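Local structure of phosphatidylinositol-specific phospholipase C1 (Streptomyces antibioticus, 3H4X) at residues D62-A67 against V74-P79; M130-A136 against T209-Y213. The protein is a single-chain member of the phosphatidylinositol-specific phospholipase C family, built on an alpha/beta (TIM) barrel. All blocks are in the same frame, centred on the assembly; numbering follows the deposited sequence.

Contact 1. Residues D62-A67 against V74-P79; sequences DLWSNA and VSHSNP. With EOH (ethanol), chain H.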
loop_
_atom_site.group_PDB
_atom_site.type_symbol
_atom_site.label_atom_id
_atom_site.label_comp_id
_atom_site.label_asym_id
_atom_site.label_seq_id
_atom_site.Cartn_x
_atom_site.Cartn_y
_atom_site.Cartn_z
ATOM N N ASP A 62 5.038 -6.807 5.011
ATOM C CA ASP A 62 6.307 -6.362 5.592
ATOM C C ASP A 62 7.462 -7.048 4.869
ATOM O O ASP A 62 7.541 -8.280 4.863
ATOM C CB ASP A 62 6.368 -6.705 7.082
ATOM C CG ASP A 62 5.382 -5.905 7.914
ATOM O OD1 ASP A 62 5.088 -4.745 7.560
ATOM O OD2 ASP A 62 4.907 -6.433 8.938
ATOM N N LEU A 63 8.344 -6.256 4.261
ATOM C CA LEU A 63 9.483 -6.776 3.506
ATOM C C LEU A 63 10.799 -6.370 4.136
ATOM O O LEU A 63 10.924 -5.291 4.716
ATOM C CB LEU A 63 9.480 -6.260 2.069
ATOM C CG LEU A 63 8.327 -6.674 1.166
ATOM C CD1 LEU A 63 8.611 -6.218 -0.258
ATOM C CD2 LEU A 63 8.082 -8.177 1.221
ATOM N N TRP A 64 11.794 -7.232 3.974
ATOM C CA TRP A 64 13.141 -6.974 4.464
ATOM C C TRP A 64 14.132 -7.075 3.312
ATOM O O TRP A 64 14.166 -8.089 2.609
ATOM C CB TRP A 64 13.517 -7.976 5.553
ATOM C CG TRP A 64 12.588 -7.977 6.719
ATOM C CD1 TRP A 64 11.321 -8.491 6.764
ATOM C CD2 TRP A 64 12.855 -7.456 8.023
ATOM N NE1 TRP A 64 10.782 -8.309 8.015
ATOM C CE2 TRP A 64 11.705 -7.678 8.808
ATOM C CE3 TRP A 64 13.955 -6.819 8.605
ATOM C CZ2 TRP A 64 11.626 -7.289 10.142
ATOM C CZ3 TRP A 64 13.873 -6.436 9.930
ATOM C CH2 TRP A 64 12.718 -6.670 10.683
ATOM N N SER A 65 14.936 -6.031 3.126
ATOM C CA SER A 65 15.898 -5.981 2.027
ATOM C C SER A 65 17.337 -6.191 2.474
ATOM O O SER A 65 18.208 -6.436 1.642
ATOM C CB SER A 65 15.848 -4.626 1.314
ATOM O OG SER A 65 14.535 -4.207 1.014
ATOM N N ASN A 66 17.591 -6.049 3.772
ATOM C CA ASN A 66 18.963 -6.057 4.278
ATOM C C ASN A 66 19.323 -7.304 5.078
ATOM O O ASN A 66 20.350 -7.344 5.763
ATOM C CB ASN A 66 19.251 -4.777 5.064
ATOM C CG ASN A 66 19.454 -3.584 4.158
ATOM O OD1 ASN A 66 20.489 -3.461 3.501
ATOM N ND2 ASN A 66 18.459 -2.704 4.098
ATOM N N ALA A 67 18.479 -8.323 4.994
ATOM C CA ALA A 67 18.854 -9.631 5.507
ATOM C C ALA A 67 19.933 -10.205 4.593
ATOM O O ALA A 67 20.167 -9.694 3.493
ATOM C CB ALA A 67 17.651 -10.549 5.568
ATOM N N VAL A 74 9.659 -11.881 3.543
ATOM C CA VAL A 74 8.360 -11.496 4.065
ATOM C C VAL A 74 8.283 -12.021 5.491
ATOM O O VAL A 74 8.347 -13.233 5.714
ATOM C CB VAL A 74 7.215 -12.103 3.241
ATOM C CG1 VAL A 74 5.870 -11.714 3.836
ATOM C CG2 VAL A 74 7.321 -11.662 1.785
ATOM N N SER A 75 8.176 -11.116 6.459
ATOM C CA SER A 75 8.199 -11.503 7.863
ATOM C C SER A 75 7.813 -10.321 8.734
ATOM O O SER A 75 8.201 -9.184 8.456
ATOM C CB SER A 75 9.605 -11.980 8.254
ATOM O OG SER A 75 9.638 -12.541 9.562
ATOM N N HIS A 76 7.059 -10.585 9.795
ATOM C CA HIS A 76 6.735 -9.541 10.754
ATOM C C HIS A 76 7.958 -9.165 11.584
ATOM O O HIS A 76 8.293 -7.991 11.733
ATOM C CB HIS A 76 5.608 -9.990 11.681
ATOM C CG HIS A 76 5.249 -8.972 12.716
ATOM N ND1 HIS A 76 4.265 -8.028 12.519
ATOM C CD2 HIS A 76 5.760 -8.733 13.947
ATOM C CE1 HIS A 76 4.175 -7.259 13.590
ATOM N NE2 HIS A 76 5.072 -7.665 14.470
ATOM N N SER A 77 8.620 -10.180 12.129
ATOM C CA SER A 77 9.774 -9.982 12.990
ATOM C C SER A 77 11.058 -10.234 12.217
ATOM O O SER A 77 11.024 -10.665 11.055
ATOM C CB SER A 77 9.671 -10.898 14.210
ATOM O OG SER A 77 8.537 -10.550 14.986
ATOM N N ASN A 78 12.188 -9.950 12.853
ATOM C CA ASN A 78 13.478 -10.153 12.223
ATOM C C ASN A 78 13.500 -11.502 11.516
ATOM O O ASN A 78 13.302 -12.537 12.151
ATOM C CB ASN A 78 14.589 -10.089 13.264
ATOM C CG ASN A 78 15.955 -10.070 12.635
ATOM O OD1 ASN A 78 16.151 -9.466 11.581
ATOM N ND2 ASN A 78 16.909 -10.740 13.266
ATOM N N PRO A 79 13.730 -11.505 10.197
ATOM C CA PRO A 79 13.491 -12.757 9.482
ATOM C C PRO A 79 14.507 -13.865 9.733
ATOM O O PRO A 79 15.709 -13.623 9.843
ATOM C CB PRO A 79 13.506 -12.339 8.006
ATOM C CG PRO A 79 14.242 -11.054 7.971
ATOM C CD PRO A 79 13.991 -10.377 9.287
HETATM C C1 EOH H . 22.448 -7.773 2.065
HETATM C C2 EOH H . 23.330 -7.372 0.888
HETATM O O EOH H . 22.547 -9.150 2.347
HETATM O O HOH W 1 6.496 -5.850 11.217
#
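P79 packs over one face of the W64 indole: CD lies 3.5 Å from the centroid of the six-membered ring, close to the ring normal, in a CH-pi contact. N78 CA reaches the same ring with a second, longer CH-pi contact of 4.3 Å, while the N78 amide passes across the indole with its plane turned 60° from the ring. The pyrrolidine also meets A67, its CG being 4.2 Å from A67 CB, so the loop that follows the strand closes on P79 as well. On the other face of the hairpin from W64, L63 CD2 touches V74 CG2 at 3.6 Å. These two form an antiparallel, non-hydrogen-bonded pair between strand 58-64, a parallel strand of the barrel, and the short strand 73-74 that turns back along it. W64 is next along the strand and projects from its own face; with CG beside the backbone N (chi1 -58°) its indole lies toward S75 and P79. Its NE1-H points at S75 O, 2.8 Å away and nearly straight at 168°; the carbonyl oxygen lies in the ring plane, whereas the donor stands above the carbonyl plane. That bond and the proline on the face together hold the indole's rotation. Next to it, S75 N makes a weak bond of 3.3 Å to D62 O. S75 OG donates to S77 O within the loop. At the polar edge, one water lies 2.8 Å from both D62 OD2 and H76 O; D62 OD2 also bonds Y40 OH.

Contact 2. Residues M130-A136 against T209-Y213; sequences MKDGFNA and TDVEY
F134 packs against three side chains of the first turn of helix 209-222. E212 comes at the ring edge: OE1 sits near the ring plane, 3.5 Å from F134 CB, and the carboxylate is turned 62° from the phenyl plane. Farther out on the ring, F134 CZ meets Y213 CD1 at 3.9 Å, the two side chains set at a slant, while the T209 side chain crosses F134 at about a right angle, with T209 CG2 3.8 Å from F134 CE2. The E212 chain is fully extended, with CG anti to the backbone N (chi1 -172°), and this stretches the carboxylate from the helix to the opposite loop. No direct hydrogen bond joins the segments; water does it instead. One water accepts from F134 N and lies 2.7 Å from E212 OE1, and another accepts from A136 N and donates to E212 OE2 over 2.8 Å. The loop leaves barrel strand 124-130 through a type I beta turn from M130 to G133, whose backbone brings G133 CA to 3.3 Å from T209 OG1. M130 CB packs on the same hydroxyl, which is hydrogen-bonded to E199 OE2. P142, at the start of helix 142-153, touches F134, E212 and Y213, and together with E212 and H216 it lines a pocket holding an acetyl group, about 3 Å from the E212 side chain at the nearest atoms.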
loop_
_atom_site.group_PDB
_atom_site.type_symbol
_atom_site.label_atom_id
_atom_site.label_comp_id
_atom_site.label_asym_id
_atom_site.label_seq_id
_atom_site.Cartn_x
_atom_site.Cartn_y
_atom_site.Cartn_z
ATOM N N MET A 130 8.745 -1.305 4.035
ATOM C CA MET A 130 10.116 -1.760 3.879
ATOM C C MET A 130 10.757 -1.690 5.258
ATOM O O MET A 130 11.312 -0.656 5.648
ATOM C CB MET A 130 10.861 -0.872 2.884
ATOM C CG MET A 130 10.258 -0.847 1.489
ATOM S SD MET A 130 10.195 -2.468 0.705
ATOM C CE MET A 130 11.771 -3.121 1.243
ATOM N N LYS A 131 10.647 -2.785 6.005
ATOM C CA LYS A 131 11.015 -2.805 7.422
ATOM C C LYS A 131 12.372 -2.170 7.674
ATOM O O LYS A 131 12.538 -1.359 8.596
ATOM C CB LYS A 131 11.022 -4.243 7.953
ATOM C CG LYS A 131 9.669 -4.927 7.984
ATOM C CD LYS A 131 8.646 -4.159 8.787
ATOM C CE LYS A 131 9.043 -4.050 10.239
ATOM N NZ LYS A 131 7.914 -3.500 11.046
ATOM N N ASP A 132 13.338 -2.555 6.849
ATOM C CA ASP A 132 14.717 -2.121 7.001
ATOM C C ASP A 132 15.187 -1.292 5.808
ATOM O O ASP A 132 16.385 -1.209 5.532
ATOM C CB ASP A 132 15.633 -3.336 7.202
ATOM C CG ASP A 132 15.539 -4.344 6.061
ATOM O OD1 ASP A 132 14.773 -4.101 5.104
ATOM O OD2 ASP A 132 16.234 -5.382 6.108
ATOM N N GLY A 133 14.241 -0.666 5.112
ATOM C CA GLY A 133 14.557 0.161 3.951
ATOM C C GLY A 133 15.023 -0.655 2.759
ATOM O O GLY A 133 14.850 -1.873 2.722
ATOM N N PHE A 134 15.610 0.024 1.780
ATOM C CA PHE A 134 16.146 -0.640 0.603
ATOM C C PHE A 134 17.590 -1.081 0.818
ATOM O O PHE A 134 18.230 -0.730 1.815
ATOM C CB PHE A 134 16.064 0.282 -0.619
ATOM C CG PHE A 134 14.686 0.392 -1.212
ATOM C CD1 PHE A 134 14.156 -0.648 -1.950
ATOM C CD2 PHE A 134 13.926 1.539 -1.038
ATOM C CE1 PHE A 134 12.888 -0.550 -2.503
ATOM C CE2 PHE A 134 12.659 1.640 -1.587
ATOM C CZ PHE A 134 12.142 0.597 -2.317
ATOM N N ASN A 135 18.090 -1.850 -0.138
ATOM C CA ASN A 135 19.458 -2.339 -0.114
ATOM C C ASN A 135 20.021 -2.317 -1.528
ATOM O O ASN A 135 20.275 -3.360 -2.124
ATOM C CB ASN A 135 19.492 -3.756 0.456
ATOM C CG ASN A 135 20.893 -4.313 0.560
ATOM O OD1 ASN A 135 21.876 -3.596 0.377
ATOM N ND2 ASN A 135 20.991 -5.600 0.858
ATOM N N ALA A 136 20.191 -1.116 -2.069
ATOM C CA ALA A 136 20.679 -0.957 -3.431
ATOM C C ALA A 136 22.025 -1.649 -3.627
ATOM O O ALA A 136 22.255 -2.302 -4.644
ATOM C CB ALA A 136 20.778 0.519 -3.789
ATOM N N THR A 209 13.334 4.846 2.951
ATOM C CA THR A 209 12.543 4.342 1.842
ATOM C C THR A 209 11.845 5.436 1.050
ATOM O O THR A 209 11.805 5.389 -0.180
ATOM C CB THR A 209 11.480 3.376 2.384
ATOM O OG1 THR A 209 12.137 2.261 2.996
ATOM C CG2 THR A 209 10.554 2.888 1.276
ATOM N N ASP A 210 11.279 6.413 1.755
ATOM C CA ASP A 210 10.482 7.442 1.098
ATOM C C ASP A 210 11.311 8.340 0.184
ATOM O O ASP A 210 11.006 8.482 -1.000
ATOM C CB ASP A 210 9.606 8.232 2.091
ATOM C CG ASP A 210 10.381 8.850 3.256
ATOM O OD1 ASP A 210 11.608 8.644 3.415
ATOM O OD2 ASP A 210 9.715 9.557 4.040
ATOM N N VAL A 211 12.370 8.922 0.729
ATOM C CA VAL A 211 13.262 9.761 -0.053
ATOM C C VAL A 211 13.950 8.958 -1.154
ATOM O O VAL A 211 14.122 9.442 -2.267
ATOM C CB VAL A 211 14.315 10.448 0.850
ATOM C CG1 VAL A 211 15.445 11.059 0.021
ATOM C CG2 VAL A 211 13.648 11.491 1.735
ATOM N N GLU A 212 14.336 7.726 -0.847
ATOM C CA GLU A 212 15.029 6.908 -1.829
ATOM C C GLU A 212 14.126 6.588 -3.018
ATOM O O GLU A 212 14.536 6.723 -4.171
ATOM C CB GLU A 212 15.563 5.625 -1.197
ATOM C CG GLU A 212 16.450 4.837 -2.129
ATOM C CD GLU A 212 17.220 3.732 -1.432
ATOM O OE1 GLU A 212 17.142 3.633 -0.191
ATOM O OE2 GLU A 212 17.908 2.967 -2.137
ATOM N N TYR A 213 12.898 6.156 -2.750
ATOM C CA TYR A 213 12.026 5.791 -3.858
ATOM C C TYR A 213 11.485 7.009 -4.616
ATOM O O TYR A 213 11.407 7.001 -5.842
ATOM C CB TYR A 213 10.903 4.843 -3.422
ATOM C CG TYR A 213 10.268 4.146 -4.605
ATOM C CD1 TYR A 213 10.780 2.947 -5.094
ATOM C CD2 TYR A 213 9.185 4.708 -5.263
ATOM C CE1 TYR A 213 10.211 2.318 -6.194
ATOM C CE2 TYR A 213 8.611 4.090 -6.354
ATOM C CZ TYR A 213 9.125 2.902 -6.818
ATOM O OH TYR A 213 8.537 2.311 -7.911
HETATM O O HOH W 2 15.842 2.826 2.093
HETATM O O HOH W 3 19.541 1.322 -0.641
#

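Both contacts involve segments that run off the C-terminal ends of neighbouring parallel strands of the barrel, 58-64 and 124-130, and their centres lie about 12 Å apart. Contact 1 is local, folding a strand and its loop onto a short antiparallel strand, and it runs from the buried W64 out to exposed loop residues; contact 2 is mostly buried and joins a loop to a helix 73 residues on. Contact 1 has direct hydrogen bonds as well as a bridging water; contact 2 has waters alone across it. The two meet where the D132 carboxylate probably accepts from S65 N and N66 N, each at 2.8 Å from OD1 and OD2 respectively.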